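Local coordinates for DNA mimic protein DMP12 (Neisseria meningitidis MC58, PDB 3W1O), which acts as a DNA mimic that binds the dimeric histone-like protein HU and partially prevents it from binding DNA, more probably as a regulator than as a competitive inhibitor, at residues 12-17 against 109-114; 36-41 against 102-107; 59-64 against 81-86; 73-78 against 113-118. One frame throughout, in Å; residues are numbered along the deposited sequence.

Contact 1. Residues 12-17 against 109-114. With MG (magnesium ion), chain C.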
loop_
_atom_site.group_PDB
_atom_site.type_symbol
_atom_site.label_atom_id
_atom_site.label_comp_id
_atom_site.label_asym_id
_atom_site.label_seq_id
_atom_site.Cartn_x
_atom_site.Cartn_y
_atom_site.Cartn_z
ATOM N N LEU A 12 -1.571 0.044 10.383
ATOM C CA LEU A 12 -2.187 -0.521 11.533
ATOM C C LEU A 12 -3.634 -0.057 11.632
ATOM O O LEU A 12 -4.001 1.051 11.170
ATOM C CB LEU A 12 -1.457 -0.083 12.782
ATOM C CG LEU A 12 -0.002 -0.521 12.799
ATOM C CD1 LEU A 12 0.704 -0.235 14.156
ATOM C CD2 LEU A 12 0.073 -1.991 12.472
ATOM N N LYS A 13 -4.423 -0.891 12.275
ATOM C CA LYS A 13 -5.766 -0.512 12.675
ATOM C C LYS A 13 -5.792 0.570 13.746
ATOM O O LYS A 13 -4.858 0.700 14.522
ATOM C CB LYS A 13 -6.458 -1.721 13.256
ATOM C CG LYS A 13 -7.031 -2.589 12.195
ATOM C CD LYS A 13 -7.417 -3.892 12.822
ATOM C CE LYS A 13 -8.525 -4.534 12.079
ATOM N NZ LYS A 13 -9.055 -5.568 13.027
ATOM N N ASP A 14 -6.909 1.280 13.780
ATOM C CA ASP A 14 -7.217 2.319 14.749
ATOM C C ASP A 14 -6.748 1.955 16.159
ATOM O O ASP A 14 -6.016 2.720 16.793
ATOM C CB ASP A 14 -8.723 2.614 14.721
ATOM C CG ASP A 14 -9.135 3.677 15.731
ATOM O OD1 ASP A 14 -8.264 4.487 16.136
ATOM O OD2 ASP A 14 -10.333 3.695 16.097
ATOM N N ASN A 15 -7.103 0.803 16.689
ATOM C CA ASN A 15 -6.698 0.726 18.109
ATOM C C ASN A 15 -5.536 -0.220 18.389
ATOM O O ASN A 15 -5.480 -0.888 19.406
ATOM C CB ASN A 15 -7.903 0.657 19.076
ATOM C CG ASN A 15 -8.506 2.083 19.397
ATOM O OD1 ASN A 15 -7.786 3.031 19.756
ATOM N ND2 ASN A 15 -9.833 2.207 19.289
ATOM N N VAL A 16 -4.600 -0.223 17.444
ATOM C CA VAL A 16 -3.391 -1.008 17.481
ATOM C C VAL A 16 -2.261 0.017 17.399
ATOM O O VAL A 16 -2.164 0.794 16.428
ATOM C CB VAL A 16 -3.286 -1.948 16.246
ATOM C CG1 VAL A 16 -1.955 -2.658 16.237
ATOM C CG2 VAL A 16 -4.424 -2.974 16.222
ATOM N N SER A 17 -1.451 0.037 18.442
ATOM C CA SER A 17 -0.190 0.729 18.405
ATOM C C SER A 17 0.862 -0.307 18.790
ATOM O O SER A 17 0.878 -0.884 19.881
ATOM C CB SER A 17 -0.179 1.997 19.265
ATOM O OG SER A 17 -0.909 3.045 18.582
ATOM N N ILE A 109 -5.276 8.080 6.326
ATOM C CA ILE A 109 -5.586 9.521 6.447
ATOM C C ILE A 109 -6.515 9.729 7.609
ATOM O O ILE A 109 -6.225 10.544 8.503
ATOM C CB ILE A 109 -6.182 10.134 5.187
ATOM C CG1 ILE A 109 -5.163 10.180 4.055
ATOM C CG2 ILE A 109 -6.683 11.565 5.462
ATOM C CD1 ILE A 109 -3.855 10.852 4.452
ATOM N N LYS A 110 -7.623 8.981 7.628
ATOM C CA LYS A 110 -8.618 9.165 8.671
ATOM C C LYS A 110 -8.117 8.853 10.073
ATOM O O LYS A 110 -8.553 9.478 11.052
ATOM C CB LYS A 110 -9.859 8.311 8.411
ATOM C CG LYS A 110 -11.006 8.511 9.462
ATOM C CD LYS A 110 -11.259 10.018 9.777
ATOM C CE LYS A 110 -12.570 10.256 10.556
ATOM N NZ LYS A 110 -12.412 10.071 12.042
ATOM N N ASN A 111 -7.212 7.894 10.188
ATOM C CA ASN A 111 -6.794 7.454 11.507
ATOM C C ASN A 111 -5.345 7.803 11.849
ATOM O O ASN A 111 -4.808 7.259 12.801
ATOM C CB ASN A 111 -7.069 5.940 11.649
ATOM C CG ASN A 111 -8.554 5.641 11.697
ATOM O OD1 ASN A 111 -9.214 5.925 12.698
ATOM N ND2 ASN A 111 -9.101 5.122 10.592
ATOM N N GLU A 112 -4.764 8.680 11.051
ATOM C CA GLU A 112 -3.436 9.273 11.245
ATOM C C GLU A 112 -2.358 8.196 11.388
ATOM O O GLU A 112 -1.677 8.112 12.410
ATOM C CB GLU A 112 -3.480 10.206 12.463
ATOM C CG GLU A 112 -4.364 11.441 12.191
ATOM C CD GLU A 112 -5.240 11.798 13.398
ATOM O OE1 GLU A 112 -5.727 10.878 14.111
ATOM O OE2 GLU A 112 -5.461 13.000 13.639
ATOM N N LYS A 113 -2.256 7.345 10.377
ATOM C CA LYS A 113 -1.322 6.193 10.426
ATOM C C LYS A 113 -0.306 6.373 9.291
ATOM O O LYS A 113 -0.589 6.960 8.230
ATOM C CB LYS A 113 -2.084 4.852 10.240
ATOM C CG LYS A 113 -3.222 4.512 11.239
ATOM C CD LYS A 113 -2.700 4.295 12.665
ATOM C CE LYS A 113 -3.761 3.749 13.590
ATOM N NZ LYS A 113 -3.159 3.010 14.766
ATOM N N THR A 114 0.905 5.851 9.485
ATOM C CA THR A 114 1.847 5.755 8.369
ATOM C C THR A 114 1.455 4.527 7.570
ATOM O O THR A 114 0.939 3.580 8.107
ATOM C CB THR A 114 3.318 5.710 8.869
ATOM O OG1 THR A 114 3.701 7.068 9.135
ATOM C CG2 THR A 114 4.278 5.159 7.833
HETATM MG MG MG C . -7.404 6.420 16.785
HETATM O O HOH W 1 0.525 2.129 10.451
HETATM O O HOH W 2 -5.932 5.913 15.099
HETATM O O HOH W 3 -8.335 7.309 14.897
HETATM O O HOH W 4 -6.251 8.302 17.154
HETATM O O HOH W 5 -9.322 7.328 17.278
#
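The ammonium group of Lys-113 reaches into the type I beta turn formed by Lys-13 to Val-16. Its NZ donates to Lys-13 O at 2.9 Å, arriving 46° above the carbonyl plane rather than along a lone pair; the same oxygen also accepts the turn's own bond from Val-16 N, at 3.1 Å. Val-16 O lies equally near, 2.9 Å from Lys-113 NZ. In the lysine, chi1 (-58°) sets CG 3.5 Å from Leu-12 O, and a bend at chi2 (-66°) followed by extended torsions carries NZ on to the turn. Within the turn, Asp-14 has its carboxylate anti to the backbone N and binds the magnesium ion through OD1 at 2.2 Å. Four waters also bind the metal; one donates to Asn-111 OD1 and another to Asn-111 O, so the helix end holds the ion through its second shell. Asn-111 ND2 is in turn hydrogen-bonded to Tyr-107 O, and Glu-112, with positive phi, closes helix 96-111 in a Schellman motif. A further water joins Leu-12 N to Thr-114 O. The cation is thus held by a backbone carbonyl, without direct ion pairing: Asp-14 OD1 stays 5.5 Å from Lys-113 NZ, where each charge probably favours the other's ionised state.

Contact 2. Residues 36-41 against 102-107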
loop_
_atom_site.group_PDB
_atom_site.type_symbol
_atom_site.label_atom_id
_atom_site.label_comp_id
_atom_site.label_asym_id
_atom_site.label_seq_id
_atom_site.Cartn_x
_atom_site.Cartn_y
_atom_site.Cartn_z
ATOM N N THR A 36 -7.201 -2.876 6.523
ATOM C CA THR A 36 -6.042 -1.943 6.482
ATOM C C THR A 36 -4.835 -2.598 5.834
ATOM O O THR A 36 -3.782 -1.970 5.746
ATOM C CB THR A 36 -5.609 -1.448 7.877
ATOM O OG1 THR A 36 -5.106 -2.556 8.661
ATOM C CG2 THR A 36 -6.826 -0.750 8.607
ATOM N N VAL A 37 -4.994 -3.854 5.388
ATOM C CA VAL A 37 -3.874 -4.609 4.847
ATOM C C VAL A 37 -4.243 -5.028 3.448
ATOM O O VAL A 37 -5.330 -5.630 3.227
ATOM C CB VAL A 37 -3.488 -5.846 5.674
ATOM C CG1 VAL A 37 -2.433 -6.689 4.895
ATOM C CG2 VAL A 37 -2.971 -5.476 7.045
ATOM N N VAL A 38 -3.387 -4.712 2.484
ATOM C CA VAL A 38 -3.584 -5.275 1.157
ATOM C C VAL A 38 -2.445 -6.285 0.917
ATOM O O VAL A 38 -1.288 -5.921 0.949
ATOM C CB VAL A 38 -3.552 -4.206 0.065
ATOM C CG1 VAL A 38 -3.837 -4.843 -1.299
ATOM C CG2 VAL A 38 -4.601 -3.110 0.350
ATOM N N GLU A 39 -2.793 -7.537 0.635
ATOM C CA GLU A 39 -1.820 -8.549 0.274
ATOM C C GLU A 39 -1.818 -8.639 -1.239
ATOM O O GLU A 39 -2.886 -8.744 -1.850
ATOM C CB GLU A 39 -2.302 -9.885 0.870
ATOM C CG GLU A 39 -1.440 -11.061 0.534
ATOM C CD GLU A 39 -2.051 -12.345 1.060
ATOM O OE1 GLU A 39 -3.299 -12.518 0.984
ATOM O OE2 GLU A 39 -1.259 -13.165 1.537
ATOM N N ILE A 40 -0.639 -8.618 -1.861
ATOM C CA ILE A 40 -0.555 -8.525 -3.302
ATOM C C ILE A 40 0.299 -9.670 -3.804
ATOM O O ILE A 40 1.455 -9.760 -3.439
ATOM C CB ILE A 40 0.043 -7.197 -3.754
ATOM C CG1 ILE A 40 -0.748 -6.063 -3.116
ATOM C CG2 ILE A 40 -0.030 -7.053 -5.315
ATOM C CD1 ILE A 40 -0.271 -4.626 -3.513
ATOM N N THR A 41 -0.249 -10.495 -4.695
ATOM C CA THR A 41 0.493 -11.675 -5.089
ATOM C C THR A 41 1.446 -11.357 -6.237
ATOM O O THR A 41 1.326 -10.333 -6.892
ATOM C CB THR A 41 -0.475 -12.756 -5.563
ATOM O OG1 THR A 41 -1.151 -12.268 -6.726
ATOM C CG2 THR A 41 -1.488 -13.047 -4.464
ATOM N N ILE A 102 -6.496 2.084 -2.359
ATOM C CA ILE A 102 -7.135 3.371 -2.012
ATOM C C ILE A 102 -7.725 3.347 -0.604
ATOM O O ILE A 102 -7.616 4.323 0.181
ATOM C CB ILE A 102 -8.187 3.777 -3.067
ATOM C CG1 ILE A 102 -7.514 4.234 -4.366
ATOM C CG2 ILE A 102 -9.099 4.884 -2.509
ATOM C CD1 ILE A 102 -8.542 4.326 -5.572
ATOM N N HIS A 103 -8.330 2.218 -0.259
ATOM C CA HIS A 103 -8.980 2.148 1.025
ATOM C C HIS A 103 -7.996 2.229 2.188
ATOM O O HIS A 103 -8.297 2.843 3.239
ATOM C CB HIS A 103 -9.747 0.845 1.182
ATOM C CG HIS A 103 -10.586 0.849 2.406
ATOM N ND1 HIS A 103 -11.697 1.660 2.528
ATOM C CD2 HIS A 103 -10.418 0.242 3.605
ATOM C CE1 HIS A 103 -12.211 1.507 3.738
ATOM N NE2 HIS A 103 -11.454 0.651 4.410
ATOM N N VAL A 104 -6.866 1.525 2.045
ATOM C CA VAL A 104 -5.798 1.640 3.061
ATOM C C VAL A 104 -5.355 3.072 3.199
ATOM O O VAL A 104 -5.208 3.576 4.303
ATOM C CB VAL A 104 -4.577 0.801 2.678
ATOM C CG1 VAL A 104 -3.406 1.063 3.738
ATOM C CG2 VAL A 104 -5.030 -0.680 2.704
ATOM N N LEU A 105 -5.181 3.735 2.080
ATOM C CA LEU A 105 -4.773 5.145 2.097
ATOM C C LEU A 105 -5.812 6.023 2.833
ATOM O O LEU A 105 -5.478 6.800 3.736
ATOM C CB LEU A 105 -4.509 5.649 0.669
ATOM C CG LEU A 105 -3.451 4.853 -0.134
ATOM C CD1 LEU A 105 -3.313 5.451 -1.529
ATOM C CD2 LEU A 105 -2.088 4.789 0.602
ATOM N N GLU A 106 -7.077 5.866 2.489
ATOM C CA GLU A 106 -8.141 6.616 3.191
ATOM C C GLU A 106 -8.159 6.348 4.680
ATOM O O GLU A 106 -8.314 7.287 5.499
ATOM C CB GLU A 106 -9.519 6.291 2.569
ATOM C CG GLU A 106 -9.625 6.826 1.170
ATOM C CD GLU A 106 -10.956 6.565 0.502
ATOM O OE1 GLU A 106 -11.729 5.757 1.038
ATOM O OE2 GLU A 106 -11.210 7.163 -0.574
ATOM N N TYR A 107 -7.993 5.082 5.060
ATOM C CA TYR A 107 -8.050 4.721 6.444
ATOM C C TYR A 107 -6.881 5.411 7.172
ATOM O O TYR A 107 -7.007 5.842 8.340
ATOM C CB TYR A 107 -7.900 3.214 6.598
ATOM C CG TYR A 107 -8.124 2.680 7.984
ATOM C CD1 TYR A 107 -9.313 2.060 8.341
ATOM C CD2 TYR A 107 -7.111 2.758 8.953
ATOM C CE1 TYR A 107 -9.521 1.521 9.636
ATOM C CE2 TYR A 107 -7.336 2.270 10.244
ATOM C CZ TYR A 107 -8.497 1.642 10.570
ATOM O OH TYR A 107 -8.654 1.162 11.839
#
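Thr-36, just ahead of strand 37-40, meets helix 96-111 through its methyl and its carbonyl. Its CG2 sits almost exactly over the centre of the Tyr-107 ring, 3.3 Å from the centroid and 7° off the normal, which defines a CH-pi contact on one face. The Thr-36 torsion (chi1 65°) places this methyl anti to the carbonyl carbon and puts OG1 in the crowded position between N and C, where it is hydrogen-bonded to Ser-34 OG and Cys-11 O. Thr-36 O lies 3.5 Å from Val-104 CG2. Val-37 turns its side chain from the helix, as strand alternation requires, and packs on Phe-10. Val-38 turns back, and its CG2 abuts Val-104 CG2 methyl to methyl at 3.4 Å, tighter than usual van der Waals contact. Val-38 and Val-104 point at each other, so helix 96-111 lies against this face of the sheet, in which backbone bonds to strand 7-10 hold the edge strand. With no hydrogen bond crossing between the segments, apolar contact and the ring face join them, while the polar ends are satisfied elsewhere: Tyr-107 OH is bonded to Asp-14 N, which probably helps to hold the ring that Thr-36 covers.

Contact 3. Residues 59-64 against 81-86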
loop_
_atom_site.group_PDB
_atom_site.type_symbol
_atom_site.label_atom_id
_atom_site.label_comp_id
_atom_site.label_asym_id
_atom_site.label_seq_id
_atom_site.Cartn_x
_atom_site.Cartn_y
_atom_site.Cartn_z
ATOM N N GLU A 59 5.439 7.908 -9.443
ATOM C CA GLU A 59 5.373 9.350 -9.754
ATOM C C GLU A 59 5.385 10.208 -8.501
ATOM O O GLU A 59 5.855 11.331 -8.556
ATOM C CB GLU A 59 4.130 9.675 -10.563
ATOM C CG GLU A 59 4.214 9.217 -12.005
ATOM C CD GLU A 59 2.982 9.611 -12.833
ATOM O OE1 GLU A 59 2.254 10.585 -12.487
ATOM O OE2 GLU A 59 2.755 8.930 -13.848
ATOM N N ILE A 60 4.866 9.682 -7.383
ATOM C CA ILE A 60 4.901 10.348 -6.109
ATOM C C ILE A 60 6.091 9.896 -5.271
ATOM O O ILE A 60 6.749 10.711 -4.664
ATOM C CB ILE A 60 3.567 10.097 -5.253
ATOM C CG1 ILE A 60 2.297 10.509 -6.002
ATOM C CG2 ILE A 60 3.655 10.784 -3.855
ATOM C CD1 ILE A 60 2.361 11.950 -6.747
ATOM N N THR A 61 6.375 8.591 -5.208
ATOM C CA THR A 61 7.335 8.105 -4.211
ATOM C C THR A 61 8.747 8.055 -4.753
ATOM O O THR A 61 9.726 7.964 -4.007
ATOM C CB THR A 61 7.007 6.697 -3.809
ATOM O OG1 THR A 61 7.052 5.882 -4.993
ATOM C CG2 THR A 61 5.637 6.619 -3.196
ATOM N N ASP A 62 8.841 8.054 -6.061
ATOM C CA ASP A 62 10.104 7.872 -6.782
ATOM C C ASP A 62 10.762 6.551 -6.522
ATOM O O ASP A 62 11.973 6.414 -6.667
ATOM C CB ASP A 62 11.084 9.012 -6.525
ATOM C CG ASP A 62 11.150 9.901 -7.692
ATOM O OD1 ASP A 62 10.393 10.914 -7.682
ATOM O OD2 ASP A 62 11.867 9.501 -8.662
ATOM N N ASN A 63 9.962 5.584 -6.110
ATOM C CA ASN A 63 10.440 4.237 -5.891
ATOM C C ASN A 63 9.593 3.323 -6.763
ATOM O O ASN A 63 8.573 3.770 -7.285
ATOM C CB ASN A 63 10.247 3.898 -4.414
ATOM C CG ASN A 63 11.367 4.448 -3.549
ATOM O OD1 ASN A 63 12.510 4.000 -3.666
ATOM N ND2 ASN A 63 11.037 5.386 -2.643
ATOM N N TRP A 64 9.985 2.040 -6.878
ATOM C CA TRP A 64 9.271 1.058 -7.705
ATOM C C TRP A 64 9.099 1.509 -9.159
ATOM O O TRP A 64 8.049 1.290 -9.775
ATOM C CB TRP A 64 7.913 0.784 -7.119
ATOM C CG TRP A 64 7.972 0.050 -5.787
ATOM C CD1 TRP A 64 9.055 -0.191 -5.004
ATOM C CD2 TRP A 64 6.853 -0.477 -5.110
ATOM N NE1 TRP A 64 8.670 -0.900 -3.879
ATOM C CE2 TRP A 64 7.313 -1.064 -3.917
ATOM C CE3 TRP A 64 5.486 -0.521 -5.415
ATOM C CZ2 TRP A 64 6.458 -1.691 -3.009
ATOM C CZ3 TRP A 64 4.625 -1.157 -4.515
ATOM C CH2 TRP A 64 5.117 -1.716 -3.319
ATOM N N LEU A 81 -1.877 11.125 0.421
ATOM C CA LEU A 81 -2.894 11.876 -0.289
ATOM C C LEU A 81 -2.560 11.970 -1.753
ATOM O O LEU A 81 -3.437 11.836 -2.579
ATOM C CB LEU A 81 -3.037 13.288 0.294
ATOM C CG LEU A 81 -3.749 13.302 1.634
ATOM C CD1 LEU A 81 -3.510 14.628 2.371
ATOM C CD2 LEU A 81 -5.243 13.025 1.429
ATOM N N ALA A 82 -1.295 12.238 -2.074
ATOM C CA ALA A 82 -0.856 12.364 -3.476
ATOM C C ALA A 82 -1.037 11.031 -4.249
ATOM O O ALA A 82 -1.467 11.036 -5.393
ATOM C CB ALA A 82 0.588 12.795 -3.539
ATOM N N VAL A 83 -0.681 9.909 -3.627
ATOM C CA VAL A 83 -0.848 8.606 -4.297
ATOM C C VAL A 83 -2.327 8.314 -4.443
ATOM O O VAL A 83 -2.786 7.845 -5.515
ATOM C CB VAL A 83 -0.136 7.461 -3.519
ATOM C CG1 VAL A 83 -0.493 6.071 -4.126
ATOM C CG2 VAL A 83 1.390 7.666 -3.637
ATOM N N LYS A 84 -3.094 8.611 -3.396
ATOM C CA LYS A 84 -4.528 8.368 -3.434
ATOM C C LYS A 84 -5.191 9.102 -4.600
ATOM O O LYS A 84 -6.040 8.540 -5.303
ATOM C CB LYS A 84 -5.190 8.740 -2.129
ATOM C CG LYS A 84 -6.679 8.519 -2.168
ATOM C CD LYS A 84 -7.253 8.548 -0.803
ATOM C CE LYS A 84 -7.155 9.934 -0.184
ATOM N NZ LYS A 84 -8.060 10.887 -0.878
ATOM N N GLU A 85 -4.807 10.374 -4.787
ATOM C CA GLU A 85 -5.303 11.162 -5.911
ATOM C C GLU A 85 -4.948 10.502 -7.236
ATOM O O GLU A 85 -5.833 10.396 -8.089
ATOM C CB GLU A 85 -4.756 12.594 -5.882
ATOM C CG GLU A 85 -5.659 13.619 -6.587
ATOM C CD GLU A 85 -7.050 13.713 -5.934
ATOM O OE1 GLU A 85 -7.117 13.798 -4.679
ATOM O OE2 GLU A 85 -8.075 13.683 -6.664
ATOM N N LYS A 86 -3.684 10.097 -7.412
ATOM C CA LYS A 86 -3.199 9.448 -8.653
ATOM C C LYS A 86 -4.080 8.220 -8.951
ATOM O O LYS A 86 -4.525 7.985 -10.086
ATOM C CB LYS A 86 -1.749 8.969 -8.540
ATOM C CG LYS A 86 -0.654 10.011 -8.531
ATOM C CD LYS A 86 -0.292 10.448 -9.931
ATOM C CE LYS A 86 0.495 11.750 -9.884
ATOM N NZ LYS A 86 0.834 12.140 -11.287
#
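A single ionic bond bridges the two helices: Lys-86 NZ donates to Glu-59 OE1 in a salt bridge modelled at the very short distance of 2.4 Å. The ammonium group meets the oxygen nearly along its C-O axis, and the two side chains cross at about a right angle. Glu-59 is extended beyond CG (chi2 -177°), whereas Lys-86 bends at chi2 (-83°), so its aliphatic part passes alongside Ile-60, crossing it obliquely, before NZ reaches the carboxylate. Ile-60 CD1 consequently lies 3.7 Å from Lys-86 CE. Here the last turn of helix 53-61 packs on the side of helix 77-88, with strand 72-75 lying between the two in sequence. The apolar part of the joint is Ile-60, whose CG2 touches Ala-82 CB at 3.7 Å and whose CB faces Val-83 CG2 at 3.6 Å; both branches of the isoleucine are used, and Val-83 also leans on Leu-105 of helix 96-111. Beyond Thr-61 the chain leaves the helix at Asp-62, with positive phi. Thr-61 OG1 accepts from Asn-63 N at 3.1 Å, with an N-H...O angle of 161°, making an ST turn, and has a weak further bond to Val-57 O. Asn-63 OD1 in turn accepts a weak bond from Trp-73 NE1.

Contact 4. Residues 73-78 against 113-118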
loop_
_atom_site.group_PDB
_atom_site.type_symbol
_atom_site.label_atom_id
_atom_site.label_comp_id
_atom_site.label_asym_id
_atom_site.label_seq_id
_atom_site.Cartn_x
_atom_site.Cartn_y
_atom_site.Cartn_z
ATOM N N TRP A 73 9.099 0.458 2.784
ATOM C CA TRP A 73 8.888 1.825 2.333
ATOM C C TRP A 73 7.801 2.397 3.211
ATOM O O TRP A 73 6.857 1.692 3.595
ATOM C CB TRP A 73 8.454 1.894 0.859
ATOM C CG TRP A 73 9.513 1.534 -0.108
ATOM C CD1 TRP A 73 10.369 2.399 -0.729
ATOM C CD2 TRP A 73 9.837 0.224 -0.603
ATOM N NE1 TRP A 73 11.202 1.711 -1.577
ATOM C CE2 TRP A 73 10.912 0.374 -1.505
ATOM C CE3 TRP A 73 9.341 -1.056 -0.350
ATOM C CZ2 TRP A 73 11.495 -0.701 -2.186
ATOM C CZ3 TRP A 73 9.928 -2.167 -1.066
ATOM C CH2 TRP A 73 10.993 -1.966 -1.939
ATOM N N LEU A 74 7.955 3.647 3.597
ATOM C CA LEU A 74 7.001 4.227 4.560
ATOM C C LEU A 74 6.502 5.464 3.925
ATOM O O LEU A 74 7.332 6.262 3.512
ATOM C CB LEU A 74 7.729 4.721 5.783
ATOM C CG LEU A 74 8.585 3.875 6.625
ATOM C CD1 LEU A 74 8.777 4.679 7.930
ATOM C CD2 LEU A 74 7.937 2.550 6.858
ATOM N N ILE A 75 5.175 5.667 3.901
ATOM C CA ILE A 75 4.519 6.717 3.084
ATOM C C ILE A 75 3.872 7.634 4.126
ATOM O O ILE A 75 3.145 7.153 4.994
ATOM C CB ILE A 75 3.443 6.088 2.126
ATOM C CG1 ILE A 75 4.090 5.122 1.101
ATOM C CG2 ILE A 75 2.774 7.128 1.274
ATOM C CD1 ILE A 75 4.516 3.805 1.625
ATOM N N ASP A 76 4.209 8.929 4.083
ATOM C CA ASP A 76 3.684 9.899 5.021
ATOM C C ASP A 76 2.376 10.514 4.484
ATOM O O ASP A 76 2.082 10.380 3.292
ATOM C CB ASP A 76 4.730 11.038 5.251
ATOM C CG ASP A 76 4.983 11.958 3.990
ATOM O OD1 ASP A 76 4.783 11.581 2.801
ATOM O OD2 ASP A 76 5.444 13.115 4.202
ATOM N N LYS A 77 1.648 11.231 5.334
ATOM C CA LYS A 77 0.350 11.812 4.928
ATOM C C LYS A 77 0.395 12.550 3.582
ATOM O O LYS A 77 -0.452 12.341 2.736
ATOM C CB LYS A 77 -0.216 12.742 6.007
ATOM C CG LYS A 77 -1.575 13.309 5.650
ATOM C CD LYS A 77 -2.036 14.340 6.652
ATOM C CE LYS A 77 -3.503 14.662 6.423
ATOM N NZ LYS A 77 -4.135 15.376 7.600
ATOM N N GLU A 78 1.372 13.432 3.391
ATOM C CA GLU A 78 1.475 14.154 2.118
ATOM C C GLU A 78 1.482 13.201 0.921
ATOM O O GLU A 78 0.750 13.391 -0.047
ATOM C CB GLU A 78 2.760 14.996 2.047
ATOM C CG GLU A 78 2.755 15.972 0.866
ATOM C CD GLU A 78 4.061 16.773 0.717
ATOM O OE1 GLU A 78 4.876 16.795 1.670
ATOM O OE2 GLU A 78 4.267 17.379 -0.359
ATOM N N LYS A 113 -2.256 7.345 10.377
ATOM C CA LYS A 113 -1.322 6.193 10.426
ATOM C C LYS A 113 -0.306 6.373 9.291
ATOM O O LYS A 113 -0.589 6.960 8.230
ATOM C CB LYS A 113 -2.084 4.852 10.240
ATOM C CG LYS A 113 -3.222 4.512 11.239
ATOM C CD LYS A 113 -2.700 4.295 12.665
ATOM C CE LYS A 113 -3.761 3.749 13.590
ATOM N NZ LYS A 113 -3.159 3.010 14.766
ATOM N N THR A 114 0.905 5.851 9.485
ATOM C CA THR A 114 1.847 5.755 8.369
ATOM C C THR A 114 1.455 4.527 7.570
ATOM O O THR A 114 0.939 3.580 8.107
ATOM C CB THR A 114 3.318 5.710 8.869
ATOM O OG1 THR A 114 3.701 7.068 9.135
ATOM C CG2 THR A 114 4.278 5.159 7.833
ATOM N N VAL A 115 1.611 4.627 6.279
ATOM C CA VAL A 115 1.375 3.479 5.387
ATOM C C VAL A 115 2.700 2.801 5.105
ATOM O O VAL A 115 3.675 3.472 4.789
ATOM C CB VAL A 115 0.683 3.951 4.118
ATOM C CG1 VAL A 115 0.699 2.880 3.041
ATOM C CG2 VAL A 115 -0.781 4.278 4.454
ATOM N N ILE A 116 2.751 1.481 5.223
ATOM C CA ILE A 116 3.980 0.732 4.917
ATOM C C ILE A 116 3.820 -0.091 3.653
ATOM O O ILE A 116 2.755 -0.702 3.434
ATOM C CB ILE A 116 4.253 -0.217 6.080
ATOM C CG1 ILE A 116 4.538 0.651 7.334
ATOM C CG2 ILE A 116 5.409 -1.170 5.759
ATOM C CD1 ILE A 116 4.544 -0.124 8.574
ATOM N N PHE A 117 4.852 -0.083 2.813
ATOM C CA PHE A 117 4.923 -1.090 1.768
ATOM C C PHE A 117 6.015 -2.052 2.219
ATOM O O PHE A 117 7.133 -1.619 2.470
ATOM C CB PHE A 117 5.334 -0.502 0.403
ATOM C CG PHE A 117 4.413 0.556 -0.170
ATOM C CD1 PHE A 117 3.172 0.858 0.389
ATOM C CD2 PHE A 117 4.784 1.221 -1.315
ATOM C CE1 PHE A 117 2.340 1.869 -0.181
ATOM C CE2 PHE A 117 3.948 2.224 -1.890
ATOM C CZ PHE A 117 2.740 2.527 -1.307
ATOM N N HIS A 118 5.713 -3.334 2.289
ATOM C CA HIS A 118 6.738 -4.319 2.744
ATOM C C HIS A 118 6.793 -5.514 1.794
ATOM O O HIS A 118 5.756 -6.043 1.436
ATOM C CB HIS A 118 6.453 -4.803 4.153
ATOM C CG HIS A 118 7.323 -5.963 4.559
ATOM N ND1 HIS A 118 8.624 -5.796 4.996
ATOM C CD2 HIS A 118 7.116 -7.307 4.488
ATOM C CE1 HIS A 118 9.164 -6.988 5.229
ATOM N NE2 HIS A 118 8.273 -7.921 4.927
#
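Strands 72-75 and 115-118 pair antiparallel at one side of the four-stranded sheet, 72-75 being an outermost strand and 115-118 an inner one. The short segments run at 158° to each other, their axes 4.7 Å apart at closest approach. Two hydrogen-bonded pairs flank a non-hydrogen-bonded one. Trp-73 and Phe-117 exchange both backbone bonds, with Phe-117 N to Trp-73 O at 2.8 Å; Ile-75 and Val-115 do likewise, with Ile-75 N to Val-115 O at 2.8 Å and the return bond from Val-115 N to Ile-75 O longer, at 3.2 Å. Between them, Leu-74 and Ile-116 lie side by side, CD2 of Leu-74 being 3.9 Å from CG1 of Ile-116. On the other face Ile-75 folds its chi2 to 75°, which sets CD1 over the centre of the Phe-117 ring, 3.4 Å from the centroid and 12° off the normal, a CH-pi contact. The indole of Trp-73 meets Trp-64 edge to face. After the strand, Asp-76 is the N-cap of helix 77-88. The pairing completes an antiparallel sheet of order 37-40, 7-10, 115-118, 72-75, whose Ile-75 and Val-115 face meets helices 77-88 and 96-111 and whose Leu-74 and Ile-116 face meets helix 21-30.

How the contacts relate
Helix 96-111 ties the set together: its end serves contact 1, its middle serves contact 2, and the chain then turns through Lys-113 and Thr-114, shared by contacts 1 and 4, into strand 115-118. Contacts 2 and 4 involve the two outermost strands, 37-40 and 72-75, of one antiparallel sheet of order 37-40, 7-10, 115-118, 72-75. Contacts 3 and 4 share helix 77-88 and meet through Trp-64, which touches Trp-73 and Phe-117. Their centres lie about 11 Å apart, whereas the centres of contacts 1 and 3 are about 20 Å apart, towards different parts of the surface. Along the chain contacts 2 and 3 both fall between the segments of contact 1, consistent with one compact monomeric domain.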